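Local coordinates for CDC48 domain-containing protein (Pyrococcus horikoshii, PDB 4UZR) that is of unknown function but forms hexamers built round a 12-bladed beta-propeller, which pair into a dodecamer, and possibly binds ATP, at residues L4-L9 against F48-A53; D85-E90 against V123-D128. All blocks are in the same frame, centred on the assembly; numbering follows the deposited sequence.

Contact 1 of 2, residues L4-L9 against F48-A53; sequences LKLKPL and FKVVQA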
loop_
_atom_site.group_PDB
_atom_site.type_symbol
_atom_site.label_atom_id
_atom_site.label_comp_id
_atom_site.label_asym_id
_atom_site.label_seq_id
_atom_site.Cartn_x
_atom_site.Cartn_y
_atom_site.Cartn_z
ATOM N N LEU A 4 -27.586 13.210 29.472
ATOM C CA LEU A 4 -27.976 12.305 28.396
ATOM C C LEU A 4 -27.566 12.850 27.031
ATOM O O LEU A 4 -27.908 13.975 26.668
ATOM C CB LEU A 4 -29.485 12.053 28.418
ATOM C CG LEU A 4 -30.018 11.077 29.468
ATOM C CD1 LEU A 4 -31.518 10.883 29.302
ATOM C CD2 LEU A 4 -29.290 9.745 29.387
ATOM N N LYS A 5 -26.833 12.039 26.276
ATOM C CA LYS A 5 -26.469 12.369 24.907
ATOM C C LYS A 5 -27.164 11.390 23.975
ATOM O O LYS A 5 -26.866 10.186 23.986
ATOM C CB LYS A 5 -24.951 12.314 24.719
ATOM C CG LYS A 5 -24.205 13.411 25.465
ATOM C CD LYS A 5 -22.704 13.326 25.246
ATOM C CE LYS A 5 -21.985 14.471 25.944
ATOM N NZ LYS A 5 -20.606 14.102 26.369
ATOM N N LEU A 6 -28.086 11.924 23.173
ATOM C CA LEU A 6 -28.986 11.126 22.347
ATOM C C LEU A 6 -28.900 11.486 20.869
ATOM O O LEU A 6 -28.424 12.562 20.506
ATOM C CB LEU A 6 -30.429 11.357 22.794
ATOM C CG LEU A 6 -30.780 11.210 24.272
ATOM C CD1 LEU A 6 -32.183 11.740 24.517
ATOM C CD2 LEU A 6 -30.665 9.759 24.704
ATOM N N LYS A 7 -29.393 10.583 20.025
ATOM C CA LYS A 7 -29.527 10.840 18.594
ATOM C C LYS A 7 -30.584 9.921 17.985
ATOM O O LYS A 7 -30.707 8.762 18.381
ATOM C CB LYS A 7 -28.185 10.666 17.873
ATOM C CG LYS A 7 -27.712 9.229 17.720
ATOM C CD LYS A 7 -26.374 9.164 16.995
ATOM C CE LYS A 7 -25.815 7.748 16.987
ATOM N NZ LYS A 7 -25.680 7.206 15.605
ATOM N N PRO A 8 -31.359 10.442 17.022
ATOM C CA PRO A 8 -32.393 9.642 16.357
ATOM C C PRO A 8 -31.764 8.617 15.416
ATOM O O PRO A 8 -30.707 8.888 14.850
ATOM C CB PRO A 8 -33.181 10.685 15.564
ATOM C CG PRO A 8 -32.199 11.775 15.303
ATOM C CD PRO A 8 -31.315 11.825 16.516
ATOM N N LEU A 9 -32.398 7.457 15.258
ATOM C CA LEU A 9 -31.867 6.432 14.362
ATOM C C LEU A 9 -32.064 6.804 12.888
ATOM O O LEU A 9 -31.100 6.791 12.121
ATOM C CB LEU A 9 -32.442 5.043 14.681
ATOM C CG LEU A 9 -32.132 4.455 16.058
ATOM C CD1 LEU A 9 -32.597 3.009 16.144
ATOM C CD2 LEU A 9 -30.648 4.563 16.363
ATOM N N PHE A 48 -34.522 6.616 19.280
ATOM C CA PHE A 48 -33.361 7.392 19.694
ATOM C C PHE A 48 -32.337 6.500 20.387
ATOM O O PHE A 48 -32.671 5.757 21.310
ATOM C CB PHE A 48 -33.783 8.511 20.648
ATOM C CG PHE A 48 -34.535 9.627 19.982
ATOM C CD1 PHE A 48 -35.893 9.512 19.727
ATOM C CD2 PHE A 48 -33.885 10.794 19.610
ATOM C CE1 PHE A 48 -36.591 10.539 19.118
ATOM C CE2 PHE A 48 -34.574 11.825 18.998
ATOM C CZ PHE A 48 -35.930 11.697 18.751
ATOM N N LYS A 49 -31.088 6.576 19.940
ATOM C CA LYS A 49 -30.017 5.832 20.590
ATOM C C LYS A 49 -29.372 6.692 21.665
ATOM O O LYS A 49 -29.097 7.872 21.448
ATOM C CB LYS A 49 -28.960 5.382 19.579
ATOM C CG LYS A 49 -27.854 4.525 20.189
ATOM C CD LYS A 49 -27.117 3.721 19.130
ATOM C CE LYS A 49 -25.998 2.883 19.744
ATOM N NZ LYS A 49 -26.484 1.551 20.221
ATOM N N VAL A 50 -29.153 6.105 22.835
ATOM C CA VAL A 50 -28.459 6.805 23.900
ATOM C C VAL A 50 -26.961 6.729 23.643
ATOM O O VAL A 50 -26.298 5.773 24.051
ATOM C CB VAL A 50 -28.785 6.215 25.280
ATOM C CG1 VAL A 50 -28.138 7.048 26.379
ATOM C CG2 VAL A 50 -30.292 6.153 25.477
ATOM N N VAL A 51 -26.445 7.734 22.943
ATOM C CA VAL A 51 -25.032 7.798 22.594
ATOM C C VAL A 51 -24.187 7.719 23.852
ATOM O O VAL A 51 -23.185 7.002 23.897
ATOM C CB VAL A 51 -24.692 9.089 21.825
ATOM C CG1 VAL A 51 -23.204 9.150 21.512
ATOM C CG2 VAL A 51 -25.511 9.174 20.553
ATOM N N GLN A 52 -24.599 8.450 24.882
ATOM C CA GLN A 52 -23.913 8.351 26.167
ATOM C C GLN A 52 -24.816 8.717 27.337
ATOM O O GLN A 52 -25.609 9.646 27.256
ATOM C CB GLN A 52 -22.643 9.209 26.186
ATOM C CG GLN A 52 -21.774 8.995 27.422
ATOM C CD GLN A 52 -20.522 9.852 27.422
ATOM O OE1 GLN A 52 -20.519 10.967 26.899
ATOM N NE2 GLN A 52 -19.451 9.336 28.016
ATOM N N ALA A 53 -24.692 7.969 28.426
ATOM C CA ALA A 53 -25.395 8.301 29.654
ATOM C C ALA A 53 -24.360 8.509 30.748
ATOM O O ALA A 53 -23.599 7.598 31.069
ATOM C CB ALA A 53 -26.364 7.195 30.032
#
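Lys-5 and Gln-52 meet twice, through their backbones and through the ends of their side chains. Lys-5 N donates to Gln-52 O at 2.9 Å, and Gln-52 N returns a bond to Lys-5 O at 3.0 Å, an antiparallel hydrogen-bonded pair. Both side chains then run side by side in the same direction, each extended beyond CG, which brings the glutamine amide level with the lysine amino group. There Lys-5 NZ approaches Gln-52 OE1 nearly in line with its C=O bond, at 3.2 Å, a hydrogen bond from an amino group that is probably charged. Val-51 faces Lys-5 as well, which makes a classic beta bulge where the strand turns its corner. The bulge places Val-51 CG2 3.6 Å from Lys-7 CG, and the lysine crosses the valine at about a right angle. Beyond it, Lys-7 pairs with Lys-49 through two backbone bonds, Lys-7 N to Lys-49 O and Lys-49 N to Lys-7 O.

The other face is apolar. Leu-6 CD2 rests on Val-50 CG2 at 3.7 Å, their side chains alongside each other, while Leu-4 CD2 reaches Ala-53 CB at 3.9 Å. Pro-8 CB lies 3.9 Å from Phe-48 CE2.

Strand 3-8 is an inner strand of a mixed sheet consistent with the beta-clam of CDC48 domain 2, the family to which segment 48-53 belongs. Strand 65-69 runs parallel along its other side, binding Leu-4 and Leu-6 by backbone hydrogen bonds, and strand 36-41 follows beyond strand 44-54, its Ile-37 and Ile-41 packing on Val-50 and Phe-48.

Contact 2 of 2, residues D85-E90 against V123-D128; sequences DVILDE and VLVRND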
loop_
_atom_site.group_PDB
_atom_site.type_symbol
_atom_site.label_atom_id
_atom_site.label_comp_id
_atom_site.label_asym_id
_atom_site.label_seq_id
_atom_site.Cartn_x
_atom_site.Cartn_y
_atom_site.Cartn_z
ATOM N N ASP A 85 -1.260 -3.646 31.147
ATOM C CA ASP A 85 -0.851 -3.144 29.841
ATOM C C ASP A 85 -1.834 -3.564 28.758
ATOM O O ASP A 85 -2.537 -4.566 28.893
ATOM C CB ASP A 85 0.559 -3.631 29.495
ATOM C CG ASP A 85 1.188 -2.840 28.365
ATOM O OD1 ASP A 85 0.657 -1.763 28.025
ATOM O OD2 ASP A 85 2.220 -3.291 27.825
ATOM N N VAL A 86 -1.881 -2.786 27.682
ATOM C CA VAL A 86 -2.794 -3.052 26.581
ATOM C C VAL A 86 -2.077 -2.891 25.247
ATOM O O VAL A 86 -1.358 -1.915 25.030
ATOM C CB VAL A 86 -4.018 -2.110 26.621
ATOM C CG1 VAL A 86 -4.863 -2.263 25.366
ATOM C CG2 VAL A 86 -4.858 -2.389 27.850
ATOM N N ILE A 87 -2.274 -3.857 24.359
ATOM C CA ILE A 87 -1.700 -3.797 23.024
ATOM C C ILE A 87 -2.813 -3.682 21.991
ATOM O O ILE A 87 -3.753 -4.477 21.983
ATOM C CB ILE A 87 -0.843 -5.042 22.727
ATOM C CG1 ILE A 87 0.252 -5.199 23.784
ATOM C CG2 ILE A 87 -0.232 -4.949 21.338
ATOM C CD1 ILE A 87 0.939 -6.547 23.760
ATOM N N LEU A 88 -2.703 -2.683 21.123
ATOM C CA LEU A 88 -3.725 -2.421 20.118
ATOM C C LEU A 88 -3.172 -2.636 18.713
ATOM O O LEU A 88 -2.262 -1.930 18.278
ATOM C CB LEU A 88 -4.268 -0.999 20.276
ATOM C CG LEU A 88 -5.339 -0.547 19.283
ATOM C CD1 LEU A 88 -6.512 -1.514 19.283
ATOM C CD2 LEU A 88 -5.805 0.863 19.610
ATOM N N ASP A 89 -3.722 -3.620 18.011
ATOM C CA ASP A 89 -3.287 -3.934 16.657
ATOM C C ASP A 89 -4.470 -3.817 15.697
ATOM O O ASP A 89 -5.491 -3.214 16.031
ATOM C CB ASP A 89 -2.688 -5.345 16.614
ATOM C CG ASP A 89 -1.718 -5.542 15.460
ATOM O OD1 ASP A 89 -2.174 -5.619 14.300
ATOM O OD2 ASP A 89 -0.497 -5.610 15.717
ATOM N N GLU A 90 -4.330 -4.396 14.509
ATOM C CA GLU A 90 -5.363 -4.318 13.482
ATOM C C GLU A 90 -6.593 -5.128 13.879
ATOM O O GLU A 90 -6.613 -6.352 13.734
ATOM C CB GLU A 90 -4.808 -4.799 12.139
ATOM C CG GLU A 90 -3.682 -3.927 11.603
ATOM C CD GLU A 90 -2.763 -4.659 10.644
ATOM O OE1 GLU A 90 -2.772 -5.908 10.644
ATOM O OE2 GLU A 90 -2.025 -3.984 9.895
ATOM N N VAL A 123 4.468 -10.660 25.742
ATOM C CA VAL A 123 3.319 -10.885 24.870
ATOM C C VAL A 123 3.500 -10.113 23.561
ATOM O O VAL A 123 3.641 -8.890 23.562
ATOM C CB VAL A 123 1.990 -10.473 25.543
ATOM C CG1 VAL A 123 0.840 -10.567 24.556
ATOM C CG2 VAL A 123 1.715 -11.344 26.760
ATOM N N LEU A 124 3.507 -10.841 22.449
ATOM C CA LEU A 124 3.721 -10.257 21.131
ATOM C C LEU A 124 2.445 -10.316 20.298
ATOM O O LEU A 124 1.681 -11.275 20.387
ATOM C CB LEU A 124 4.846 -10.997 20.406
ATOM C CG LEU A 124 6.218 -11.008 21.081
ATOM C CD1 LEU A 124 7.207 -11.825 20.268
ATOM C CD2 LEU A 124 6.733 -9.591 21.274
ATOM N N VAL A 125 2.212 -9.283 19.496
ATOM C CA VAL A 125 1.023 -9.225 18.652
ATOM C C VAL A 125 1.375 -8.782 17.236
ATOM O O VAL A 125 2.072 -7.789 17.045
ATOM C CB VAL A 125 -0.038 -8.253 19.227
ATOM C CG1 VAL A 125 -1.280 -8.239 18.349
ATOM C CG2 VAL A 125 -0.403 -8.630 20.653
ATOM N N ARG A 126 0.890 -9.531 16.249
ATOM C CA ARG A 126 1.049 -9.179 14.839
ATOM C C ARG A 126 -0.060 -9.787 13.991
ATOM O O ARG A 126 -0.162 -11.009 13.881
ATOM C CB ARG A 126 2.414 -9.615 14.302
ATOM C CG ARG A 126 2.561 -9.393 12.801
ATOM C CD ARG A 126 3.921 -9.825 12.286
ATOM N NE ARG A 126 4.553 -8.790 11.470
ATOM C CZ ARG A 126 4.386 -8.678 10.156
ATOM N NH1 ARG A 126 3.607 -9.534 9.507
ATOM N NH2 ARG A 126 4.996 -7.710 9.487
ATOM N N ASN A 127 -0.887 -8.925 13.406
ATOM C CA ASN A 127 -2.015 -9.348 12.577
ATOM C C ASN A 127 -3.024 -10.219 13.325
ATOM O O ASN A 127 -3.738 -9.742 14.210
ATOM C CB ASN A 127 -1.533 -10.056 11.304
ATOM C CG ASN A 127 -0.650 -9.173 10.440
ATOM O OD1 ASN A 127 -0.763 -7.947 10.466
ATOM N ND2 ASN A 127 0.235 -9.795 9.668
ATOM N N ASP A 128 -3.078 -11.494 12.956
ATOM C CA ASP A 128 -4.022 -12.432 13.550
ATOM C C ASP A 128 -3.383 -13.249 14.669
ATOM O O ASP A 128 -4.051 -14.048 15.320
ATOM C CB ASP A 128 -4.569 -13.377 12.477
ATOM C CG ASP A 128 -5.498 -12.680 11.502
ATOM O OD1 ASP A 128 -5.994 -11.583 11.831
ATOM O OD2 ASP A 128 -5.734 -13.232 10.406
#
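Ile-87 and Val-125 face each other across two strands that run nearly parallel, 14° apart, with axes 7.7 Å from each other at closest approach. Their side chains slide past one another in opposite directions, and Ile-87 CG2 comes 3.7 Å from Val-125 CG2. The other branch of the isoleucine is extended (chi2 167°), which carries CD1 towards Val-123, so that Ile-87 CD1 lies 3.6 Å from Val-123 O and 4.1 Å from Val-123 CG1. Ile-87 therefore spans the two valines that point towards it.

Asp-89 meets the other branch, CG1, of Val-125. Asp-89 CB sits 3.7 Å from Val-125 CG1, and the carboxylate lies against the end of the opposing segment. Asp-89 OD2 is 3.8 Å from Val-125 CG1, and Asp-89 OD1 is 3.7 Å from Asn-127 N. An alanine in place of Asp-89 would probably open a gap beside Val-125 CG1 and Asn-127 N, although its CB could still touch the valine. Farther along, the side chains of Glu-90 and Asn-127 lie side by side and point the same way, their planar groups only 5° apart.

No clear hydrogen bond joins the two segments: this is side-chain packing between neighbouring sheets, as between adjacent blades of a beta-propeller. Strand 83-89 is an outermost strand of one four-stranded antiparallel sheet and pairs with strand 92-97, whose Val-94 also touches Ile-87 and Val-125. Strand 122-126 has the corresponding place in the next sheet, bonded to strand 129-133. From it Arg-126 extends away from this contact to a weak, long ion pair with Asp-89 of a neighbouring subunit.

In the fold
Contact 1 and contact 2 lie on opposite sides of the chain's centre, their own centres 32 Å apart and their nearest atoms about 18 Å apart, with no touch between them. They follow in series along the chain. Contact 1 joins two strands within a single sheet by backbone hydrogen bonds, in the part consistent with the beta-clam; contact 2 sets two separate sheets against each other, in the part consistent with propeller blades. Both approach a second subunit: Gln-52 packs on its Tyr-113, and Asp-85 forms a salt bridge with its Lys-122. Neither contact includes a bound nucleotide or a known site.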